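Local coordinates for B12-binding domain-containing protein (Kitasatospora setae, PDB 6WTE) that binds cobalamin and a [4Fe-4S] cluster and, as the radical SAM methylase TsrM, catalyses methyl transfer by a non-radical route, at residues Gly182-Val188 against Pro237-Arg243; Arg230-Val235 against Phe414-Met419; Phe314-Asp320 against Leu366-Arg370. One frame throughout, in Å; residues are numbered along the deposited sequence.

The six segments lie on one chain in the order 182-188, 230-235, 237-243, 314-320, 366-370 and 414-419. Interactions 1 and 2 are neighbours, with centres about 12 Å apart, and they touch: Phe-184 packs on Arg-230, and Asp-238 on Tyr-416. Together they contain part of the cluster-binding loop and helix 236-240, and pack the surroundings of the [4Fe-4S] cluster and cobalamin. Interaction 3 is remote, its centre about 30 Å from that of interaction 2 and 31 Å from that of interaction 1. Both its segments fall between those of interaction 2. It packs helices 316-325 and 357-369 outside the parallel-stranded radical SAM core, the Phe-314 side chain about 13 Å from the cluster.

Interaction 1 (Gly182-Val188 against Pro237-Arg243); sequences GQFEPRV and PDAKGTR
The Phe-184 ring has Asp-238 CB over one face, a CH-pi contact with CB 4.0 Å from the ring centroid. The ring and carboxylate planes are 58° apart. Thr-242 CG2 lies at the ring edge, as does Gln-183 OE1. The Arg-187 guanidinium has Glu-185 CB on one face and oxygens round its edge. Arg-187 NH2 donates to Asp-238 O at 2.8 Å, on a lone pair in the carbonyl plane. Arg-187 NH1 and NH2 also grip Gly-182 O end-on, NH2 at 2.7 Å from that oxygen. Arg-187 NH2 forms a salt bridge with Asp-238 OD1 at 3.3 Å, and NH1 one with Glu-185 OE1 at 3.1 Å. Both acids have a second basic partner: Lys-126 for Asp-238 and Arg-162 for Glu-185.

Segment 182-188 is a loop laid against the end of helix 236-240, which follows the cluster-binding cysteines of the radical SAM core. On this helix Pro-237 touches the cluster and Lys-240 binds cobalamin. A methionine in place of Arg-187 would probably leave Gly-182 O and Asp-238 O without these donors, and Glu-185 and Asp-238 without the charge between them.

Asp-238 turns CG away from its own backbone N (chi1 169°). This puts OD1 where Phe-184 N reaches its anti lone pair at 2.9 Å. Further along, Thr-242 N donates to Glu-185 O at 3.0 Å. Gly-241 has positive phi, and its CA lies against Pro-186 O and Glu-185 O, where a CB would run into Pro-186 O. A water bridges Phe-184 O and Thr-242 OG1. Pro-186 CB packs on Arg-243 CG at 3.7 Å.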
# COMPACT_ATOMS: atom_id res chain seq x y z
N GLY A 182 4.23 19.60 2.07
CA GLY A 182 5.29 18.64 1.82
C GLY A 182 5.03 17.72 0.65
O GLY A 182 5.61 16.64 0.59
N GLN A 183 4.18 18.12 -0.29
CA GLN A 183 3.77 17.23 -1.36
C GLN A 183 4.88 17.03 -2.38
O GLN A 183 5.67 17.93 -2.66
CB GLN A 183 2.51 17.76 -2.04
CG GLN A 183 2.72 19.05 -2.80
CD GLN A 183 1.42 19.58 -3.35
OE1 GLN A 183 1.09 19.39 -4.52
NE2 GLN A 183 0.66 20.25 -2.50
N PHE A 184 4.92 15.82 -2.94
CA PHE A 184 5.75 15.46 -4.10
C PHE A 184 7.21 15.88 -3.92
O PHE A 184 7.82 16.48 -4.80
CB PHE A 184 5.17 16.06 -5.38
CG PHE A 184 3.80 15.54 -5.72
CD1 PHE A 184 3.63 14.26 -6.22
CD2 PHE A 184 2.68 16.35 -5.55
CE1 PHE A 184 2.37 13.78 -6.54
CE2 PHE A 184 1.41 15.87 -5.87
CZ PHE A 184 1.26 14.59 -6.36
N GLU A 185 7.77 15.53 -2.76
CA GLU A 185 9.19 15.65 -2.50
C GLU A 185 9.89 14.32 -2.77
O GLU A 185 9.27 13.26 -2.73
CB GLU A 185 9.43 16.07 -1.04
CG GLU A 185 8.86 17.44 -0.69
CD GLU A 185 8.93 17.76 0.80
OE1 GLU A 185 9.34 16.87 1.58
OE2 GLU A 185 8.57 18.89 1.20
N PRO A 186 11.20 14.35 -3.06
CA PRO A 186 11.90 13.07 -3.31
C PRO A 186 11.95 12.16 -2.09
O PRO A 186 11.80 10.94 -2.23
CB PRO A 186 13.30 13.52 -3.74
CG PRO A 186 13.11 14.92 -4.28
CD PRO A 186 12.04 15.51 -3.39
N ARG A 187 12.18 12.74 -0.91
CA ARG A 187 12.23 12.05 0.38
C ARG A 187 13.36 11.04 0.49
O ARG A 187 13.39 10.25 1.45
CB ARG A 187 10.89 11.37 0.72
CG ARG A 187 9.70 12.32 0.56
CD ARG A 187 8.40 11.80 1.20
NE ARG A 187 7.26 12.34 0.48
CZ ARG A 187 6.82 13.58 0.62
NH1 ARG A 187 7.40 14.41 1.48
NH2 ARG A 187 5.79 14.00 -0.11
N VAL A 188 14.33 11.07 -0.44
CA VAL A 188 15.46 10.14 -0.37
C VAL A 188 16.23 10.31 0.93
O VAL A 188 16.70 9.34 1.53
CB VAL A 188 16.36 10.31 -1.60
CG1 VAL A 188 17.61 9.44 -1.47
CG2 VAL A 188 15.60 9.95 -2.87
N PRO A 237 3.93 8.26 -5.47
CA PRO A 237 4.96 9.30 -5.64
C PRO A 237 4.92 10.32 -4.51
O PRO A 237 5.97 10.69 -3.97
CB PRO A 237 4.63 9.91 -7.00
CG PRO A 237 4.04 8.77 -7.76
CD PRO A 237 3.23 8.00 -6.75
N ASP A 238 3.74 10.76 -4.11
CA ASP A 238 3.67 11.73 -3.02
C ASP A 238 3.91 11.07 -1.67
O ASP A 238 4.68 11.58 -0.85
CB ASP A 238 2.32 12.43 -3.00
CG ASP A 238 2.15 13.24 -1.74
OD1 ASP A 238 2.87 14.25 -1.60
OD2 ASP A 238 1.33 12.85 -0.88
N ALA A 239 3.23 9.96 -1.41
CA ALA A 239 3.22 9.40 -0.06
C ALA A 239 4.51 8.64 0.26
O ALA A 239 4.87 8.53 1.44
CB ALA A 239 2.01 8.48 0.11
N LYS A 240 5.19 8.10 -0.74
CA LYS A 240 6.49 7.46 -0.53
C LYS A 240 7.66 8.38 -0.87
O LYS A 240 8.65 8.41 -0.14
CB LYS A 240 6.60 6.18 -1.36
CG LYS A 240 5.44 5.22 -1.21
CD LYS A 240 5.37 4.61 0.19
CE LYS A 240 6.54 3.67 0.47
NZ LYS A 240 6.23 2.75 1.60
N GLY A 241 7.57 9.12 -1.97
CA GLY A 241 8.67 9.95 -2.42
C GLY A 241 8.78 9.82 -3.92
O GLY A 241 8.50 8.77 -4.50
N THR A 242 9.20 10.91 -4.56
CA THR A 242 9.23 11.01 -6.02
C THR A 242 10.55 10.59 -6.64
O THR A 242 10.68 10.67 -7.87
CB THR A 242 8.94 12.45 -6.45
OG1 THR A 242 9.95 13.31 -5.92
CG2 THR A 242 7.58 12.90 -5.93
N ARG A 243 11.53 10.18 -5.84
CA ARG A 243 12.81 9.71 -6.36
C ARG A 243 13.21 8.44 -5.61
O ARG A 243 12.74 8.18 -4.50
CB ARG A 243 13.91 10.77 -6.23
CG ARG A 243 13.66 12.03 -7.07
CD ARG A 243 13.68 11.72 -8.57
NE ARG A 243 13.44 12.92 -9.36
CZ ARG A 243 12.26 13.26 -9.88
NH1 ARG A 243 11.21 12.47 -9.72
NH2 ARG A 243 12.14 14.38 -10.58
O HOH W 1 9.90 15.90 -6.39
O HOH W 2 12.71 8.19 -1.83

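Interaction 2 (Arg230-Val235 against Phe414-Met419). With SF4 (iron/sulfur cluster), chain C; EDO (1,2-ethanediol), chain L.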
# COMPACT_ATOMS: atom_id res chain seq x y z
N ARG A 230 4.33 9.42 -12.34
CA ARG A 230 3.31 10.32 -11.80
C ARG A 230 1.93 9.89 -12.29
O ARG A 230 1.15 10.69 -12.82
CB ARG A 230 3.62 11.76 -12.18
CG ARG A 230 2.86 12.82 -11.36
CD ARG A 230 3.24 12.78 -9.89
NE ARG A 230 4.63 13.16 -9.65
CZ ARG A 230 5.04 14.40 -9.40
NH1 ARG A 230 4.16 15.39 -9.38
NH2 ARG A 230 6.32 14.66 -9.19
N CYS A 231 1.62 8.60 -12.13
CA CYS A 231 0.35 8.08 -12.62
C CYS A 231 -0.81 8.78 -11.93
O CYS A 231 -0.79 9.02 -10.72
CB CYS A 231 0.29 6.57 -12.40
SG CYS A 231 1.55 5.67 -13.34
N SER A 232 -1.84 9.10 -12.71
CA SER A 232 -2.85 10.04 -12.22
C SER A 232 -3.66 9.48 -11.06
O SER A 232 -4.21 10.25 -10.27
CB SER A 232 -3.78 10.46 -13.36
OG SER A 232 -4.63 9.39 -13.75
N HIS A 233 -3.72 8.16 -10.91
CA HIS A 233 -4.52 7.51 -9.88
C HIS A 233 -3.75 7.21 -8.61
O HIS A 233 -4.35 6.73 -7.64
CB HIS A 233 -5.09 6.20 -10.42
CG HIS A 233 -4.05 5.13 -10.60
ND1 HIS A 233 -2.94 5.30 -11.40
CD2 HIS A 233 -3.95 3.89 -10.06
CE1 HIS A 233 -2.21 4.20 -11.36
NE2 HIS A 233 -2.79 3.33 -10.56
N CYS A 234 -2.45 7.47 -8.58
CA CYS A 234 -1.56 6.80 -7.64
C CYS A 234 -1.07 7.73 -6.55
O CYS A 234 -0.55 8.82 -6.84
CB CYS A 234 -0.37 6.20 -8.38
SG CYS A 234 0.58 5.15 -7.29
N VAL A 235 -1.17 7.28 -5.30
CA VAL A 235 -0.72 8.05 -4.14
C VAL A 235 0.76 7.92 -3.85
O VAL A 235 1.28 8.66 -3.02
CB VAL A 235 -1.45 7.62 -2.85
CG1 VAL A 235 -2.95 7.83 -2.99
CG2 VAL A 235 -1.14 6.15 -2.54
N PHE A 414 -7.64 10.66 -3.72
CA PHE A 414 -6.79 11.13 -2.64
C PHE A 414 -6.19 12.48 -3.00
O PHE A 414 -6.08 12.82 -4.19
CB PHE A 414 -5.68 10.10 -2.34
CG PHE A 414 -6.20 8.87 -1.66
CD1 PHE A 414 -6.75 7.83 -2.40
CD2 PHE A 414 -6.15 8.76 -0.28
CE1 PHE A 414 -7.24 6.70 -1.77
CE2 PHE A 414 -6.63 7.63 0.35
CZ PHE A 414 -7.18 6.60 -0.40
N PRO A 415 -5.83 13.29 -2.00
CA PRO A 415 -5.50 14.70 -2.28
C PRO A 415 -4.26 14.89 -3.14
O PRO A 415 -4.22 15.84 -3.94
CB PRO A 415 -5.31 15.30 -0.88
CG PRO A 415 -5.05 14.12 0.02
CD PRO A 415 -5.88 13.02 -0.55
N TYR A 416 -3.25 14.04 -3.01
CA TYR A 416 -2.02 14.26 -3.74
C TYR A 416 -1.87 13.24 -4.86
O TYR A 416 -0.85 12.57 -4.99
CB TYR A 416 -0.83 14.23 -2.78
CG TYR A 416 -1.05 15.22 -1.67
CD1 TYR A 416 -1.05 16.58 -1.93
CD2 TYR A 416 -1.31 14.79 -0.37
CE1 TYR A 416 -1.27 17.50 -0.93
CE2 TYR A 416 -1.54 15.71 0.65
CZ TYR A 416 -1.52 17.07 0.36
OH TYR A 416 -1.74 18.00 1.34
N THR A 417 -2.93 13.11 -5.65
CA THR A 417 -2.89 12.39 -6.90
C THR A 417 -3.32 13.34 -8.00
O THR A 417 -4.12 14.24 -7.77
CB THR A 417 -3.82 11.17 -6.89
OG1 THR A 417 -5.19 11.60 -6.80
CG2 THR A 417 -3.50 10.25 -5.71
N PRO A 418 -2.77 13.19 -9.21
CA PRO A 418 -3.21 14.06 -10.30
C PRO A 418 -4.71 14.04 -10.50
O PRO A 418 -5.31 15.10 -10.78
CB PRO A 418 -2.44 13.50 -11.51
CG PRO A 418 -1.19 12.92 -10.90
CD PRO A 418 -1.63 12.33 -9.59
N MET A 419 -5.36 12.88 -10.32
CA MET A 419 -6.81 12.80 -10.44
C MET A 419 -7.50 13.64 -9.38
O MET A 419 -8.40 14.43 -9.68
CB MET A 419 -7.28 11.34 -10.33
CG MET A 419 -7.18 10.55 -11.63
SD MET A 419 -8.41 11.09 -12.83
CE MET A 419 -9.91 10.35 -12.17
FE1 SF4 C . 2.53 4.61 -11.57
FE2 SF4 C . 4.59 4.68 -9.76
FE3 SF4 C . 3.24 2.36 -10.15
FE4 SF4 C . 2.03 4.43 -8.90
S1 SF4 C . 3.82 3.26 -8.13
S2 SF4 C . 1.14 3.12 -10.54
S3 SF4 C . 2.93 6.22 -9.99
S4 SF4 C . 4.49 3.47 -11.71
C1 EDO L . 1.34 17.88 -9.35
O1 EDO L . 0.49 18.89 -9.91
C2 EDO L . 0.74 16.51 -9.63
O2 EDO L . 1.69 15.74 -10.37
O HOH W 3 -6.65 8.89 -6.32
O HOH W 4 1.13 10.70 -5.74
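Pro-418 lays its ring on Ser-232, with Pro-418 CB 3.6 Å from Ser-232 CA. Ser-232 sits in the CX3CX2C motif of radical SAM enzymes, whose cysteines here are Cys-227, Cys-231 and Cys-234. Cys-231 SG binds FE1 of the cluster at 2.3 Å, and Cys-234 SG binds FE4. Cys-234 has SG opposite its backbone N (chi1 -170°), which turns the sulfur to the cluster. Cys-234 O faces Thr-417. A type I turn from Cys-231 to Cys-234 brings the two ligands to the same cluster.

Segment 414-419 leads from strand 404-412 into helix 418-427. Met-419 N, in the first turn, donates to Ser-232 O at 2.9 Å with an angle of 158°. Thr-417 is the N-cap, and its OG1 bonds to Gly-420 N. Thus the cluster loop takes up one amide at the helix start and the threonine another. Met-419 CG also comes alongside Ser-232 OG at 3.5 Å.

The Arg-230 chain bends twice, at chi2 and chi3, and its NH1 end meets a diol: Arg-230 NH1 donates to O2 of a 1,2-ethanediol, probably from the crystallisation liquor, at 2.7 Å. Its NH2 pairs with Glu-349. Val-235 and Phe-414 both touch cobalamin. They also meet each other: Val-235 CG1 lies 3.6 Å from Phe-414 CB. Beside them, the Thr-417 methyl, CG2, lies 3.5 Å from Cys-234 O.

Interaction 3 (Phe314-Asp320 against Leu366-Arg370)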
# COMPACT_ATOMS: atom_id res chain seq x y z
N PHE A 314 10.76 -4.81 -19.10
CA PHE A 314 10.73 -6.22 -18.71
C PHE A 314 11.27 -7.00 -19.90
O PHE A 314 10.51 -7.41 -20.78
CB PHE A 314 9.32 -6.67 -18.34
CG PHE A 314 9.27 -7.97 -17.56
CD1 PHE A 314 9.50 -9.19 -18.19
CD2 PHE A 314 8.99 -7.97 -16.20
CE1 PHE A 314 9.46 -10.38 -17.48
CE2 PHE A 314 8.94 -9.15 -15.48
CZ PHE A 314 9.18 -10.35 -16.11
N ASP A 315 12.59 -7.18 -19.94
CA ASP A 315 13.22 -7.79 -21.10
C ASP A 315 13.71 -9.20 -20.79
O ASP A 315 13.53 -9.72 -19.68
CB ASP A 315 14.36 -6.90 -21.64
CG ASP A 315 15.48 -6.66 -20.64
OD1 ASP A 315 15.61 -7.41 -19.65
OD2 ASP A 315 16.26 -5.71 -20.86
N GLU A 316 14.31 -9.83 -21.79
CA GLU A 316 14.72 -11.22 -21.66
C GLU A 316 15.75 -11.40 -20.55
O GLU A 316 15.67 -12.35 -19.76
CB GLU A 316 15.27 -11.73 -22.99
CG GLU A 316 15.62 -13.21 -22.99
CD GLU A 316 16.06 -13.69 -24.36
OE1 GLU A 316 16.13 -12.85 -25.29
OE2 GLU A 316 16.33 -14.90 -24.51
N GLU A 317 16.72 -10.49 -20.47
CA GLU A 317 17.72 -10.58 -19.40
C GLU A 317 17.07 -10.49 -18.03
O GLU A 317 17.45 -11.22 -17.10
CB GLU A 317 18.78 -9.49 -19.56
CG GLU A 317 19.86 -9.54 -18.48
CD GLU A 317 20.75 -8.32 -18.47
OE1 GLU A 317 20.26 -7.20 -18.72
OE2 GLU A 317 21.96 -8.49 -18.20
N PHE A 318 16.10 -9.60 -17.88
CA PHE A 318 15.40 -9.49 -16.60
C PHE A 318 14.68 -10.78 -16.26
O PHE A 318 14.75 -11.26 -15.13
CB PHE A 318 14.41 -8.31 -16.65
CG PHE A 318 13.83 -7.95 -15.30
CD1 PHE A 318 14.65 -7.67 -14.23
CD2 PHE A 318 12.45 -7.87 -15.13
CE1 PHE A 318 14.11 -7.32 -12.99
CE2 PHE A 318 11.91 -7.52 -13.90
CZ PHE A 318 12.74 -7.25 -12.83
N ALA A 319 14.01 -11.39 -17.25
CA ALA A 319 13.27 -12.61 -17.00
C ALA A 319 14.21 -13.77 -16.66
O ALA A 319 13.91 -14.57 -15.77
CB ALA A 319 12.39 -12.97 -18.20
N ASP A 320 15.36 -13.85 -17.34
CA ASP A 320 16.35 -14.88 -16.99
C ASP A 320 16.87 -14.68 -15.58
O ASP A 320 17.09 -15.65 -14.84
CB ASP A 320 17.51 -14.86 -17.98
CG ASP A 320 17.13 -15.40 -19.35
OD1 ASP A 320 16.13 -16.15 -19.45
OD2 ASP A 320 17.83 -15.08 -20.32
N LEU A 366 7.59 -14.17 -21.67
CA LEU A 366 8.87 -14.48 -21.04
C LEU A 366 8.66 -15.23 -19.72
O LEU A 366 9.41 -16.17 -19.41
CB LEU A 366 9.67 -13.20 -20.80
CG LEU A 366 10.20 -12.46 -22.04
CD1 LEU A 366 10.87 -11.16 -21.63
CD2 LEU A 366 11.15 -13.33 -22.86
N CYS A 367 7.66 -14.83 -18.94
CA CYS A 367 7.37 -15.56 -17.72
C CYS A 367 6.87 -16.97 -18.02
O CYS A 367 7.29 -17.94 -17.38
CB CYS A 367 6.35 -14.81 -16.88
SG CYS A 367 6.99 -13.30 -16.11
N ARG A 368 5.97 -17.10 -19.00
CA ARG A 368 5.48 -18.42 -19.39
C ARG A 368 6.62 -19.33 -19.81
O ARG A 368 6.70 -20.49 -19.40
CB ARG A 368 4.45 -18.30 -20.52
CG ARG A 368 3.92 -19.65 -20.99
CD ARG A 368 3.02 -19.53 -22.21
NE ARG A 368 3.77 -19.21 -23.43
CZ ARG A 368 3.56 -18.14 -24.18
NH1 ARG A 368 4.29 -17.94 -25.27
NH2 ARG A 368 2.61 -17.27 -23.86
N GLU A 369 7.53 -18.81 -20.64
CA GLU A 369 8.68 -19.58 -21.09
C GLU A 369 9.54 -20.09 -19.94
O GLU A 369 10.24 -21.09 -20.09
CB GLU A 369 9.54 -18.74 -22.03
CG GLU A 369 8.87 -18.37 -23.34
CD GLU A 369 9.70 -17.41 -24.15
OE1 GLU A 369 10.64 -16.82 -23.58
OE2 GLU A 369 9.41 -17.23 -25.35
N ARG A 370 9.50 -19.42 -18.79
CA ARG A 370 10.35 -19.77 -17.66
C ARG A 370 9.58 -20.34 -16.48
O ARG A 370 10.15 -20.49 -15.40
CB ARG A 370 11.16 -18.54 -17.21
CG ARG A 370 12.19 -18.12 -18.24
CD ARG A 370 12.52 -16.63 -18.18
NE ARG A 370 13.46 -16.30 -19.25
CZ ARG A 370 13.11 -16.18 -20.53
NH1 ARG A 370 11.84 -16.35 -20.88
NH2 ARG A 370 14.02 -15.91 -21.46
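Arg-370 reaches across to helix 316-325 with its chain extended from CG to NE, and Ala-319 CB lies over one face of its guanidinium, 3.7 Å from NE. Arg-370 grips Asp-320 side-on. Arg-370 NE and NH2 both donate to Asp-320 OD1, at 2.7 and 2.9 Å, from the same face of the carboxylate. Asp-320 OD1 lies in the guanidinium plane, while both nitrogens stand out of the carboxylate plane; the two planes are 31° apart. Glu-316 crosses Arg-370 at about a right angle, with planes 87° apart, and its salt bridge to NH2 is long. On the other side of the group, Arg-370 NH1 donates to Leu-366 O at 2.8 Å and to Glu-369 OE1. These bonds, on both sides of the guanidinium, fix its rotation.

Beside the charged groups the contact is apolar. Leu-366 CB meets Ala-319 CB at 3.8 Å. Leu-366 CD1 reaches Asp-315 C, 3.6 Å away, and lies at the edge of the Phe-314 ring. Phe-314 and Leu-366 run past each other in opposite directions. Cys-367 SG approaches the same ring obliquely, 3.7 Å from Phe-314 CZ. Asp-315 is the N-cap of its helix, and its OD1 accepts from Phe-318 N.

Helices 316-325 and 357-369 follow parallel strands 304-309 and 327-335. Such packing of adjacent helices outside the sheet is typical of the partial TIM barrel of radical SAM enzymes.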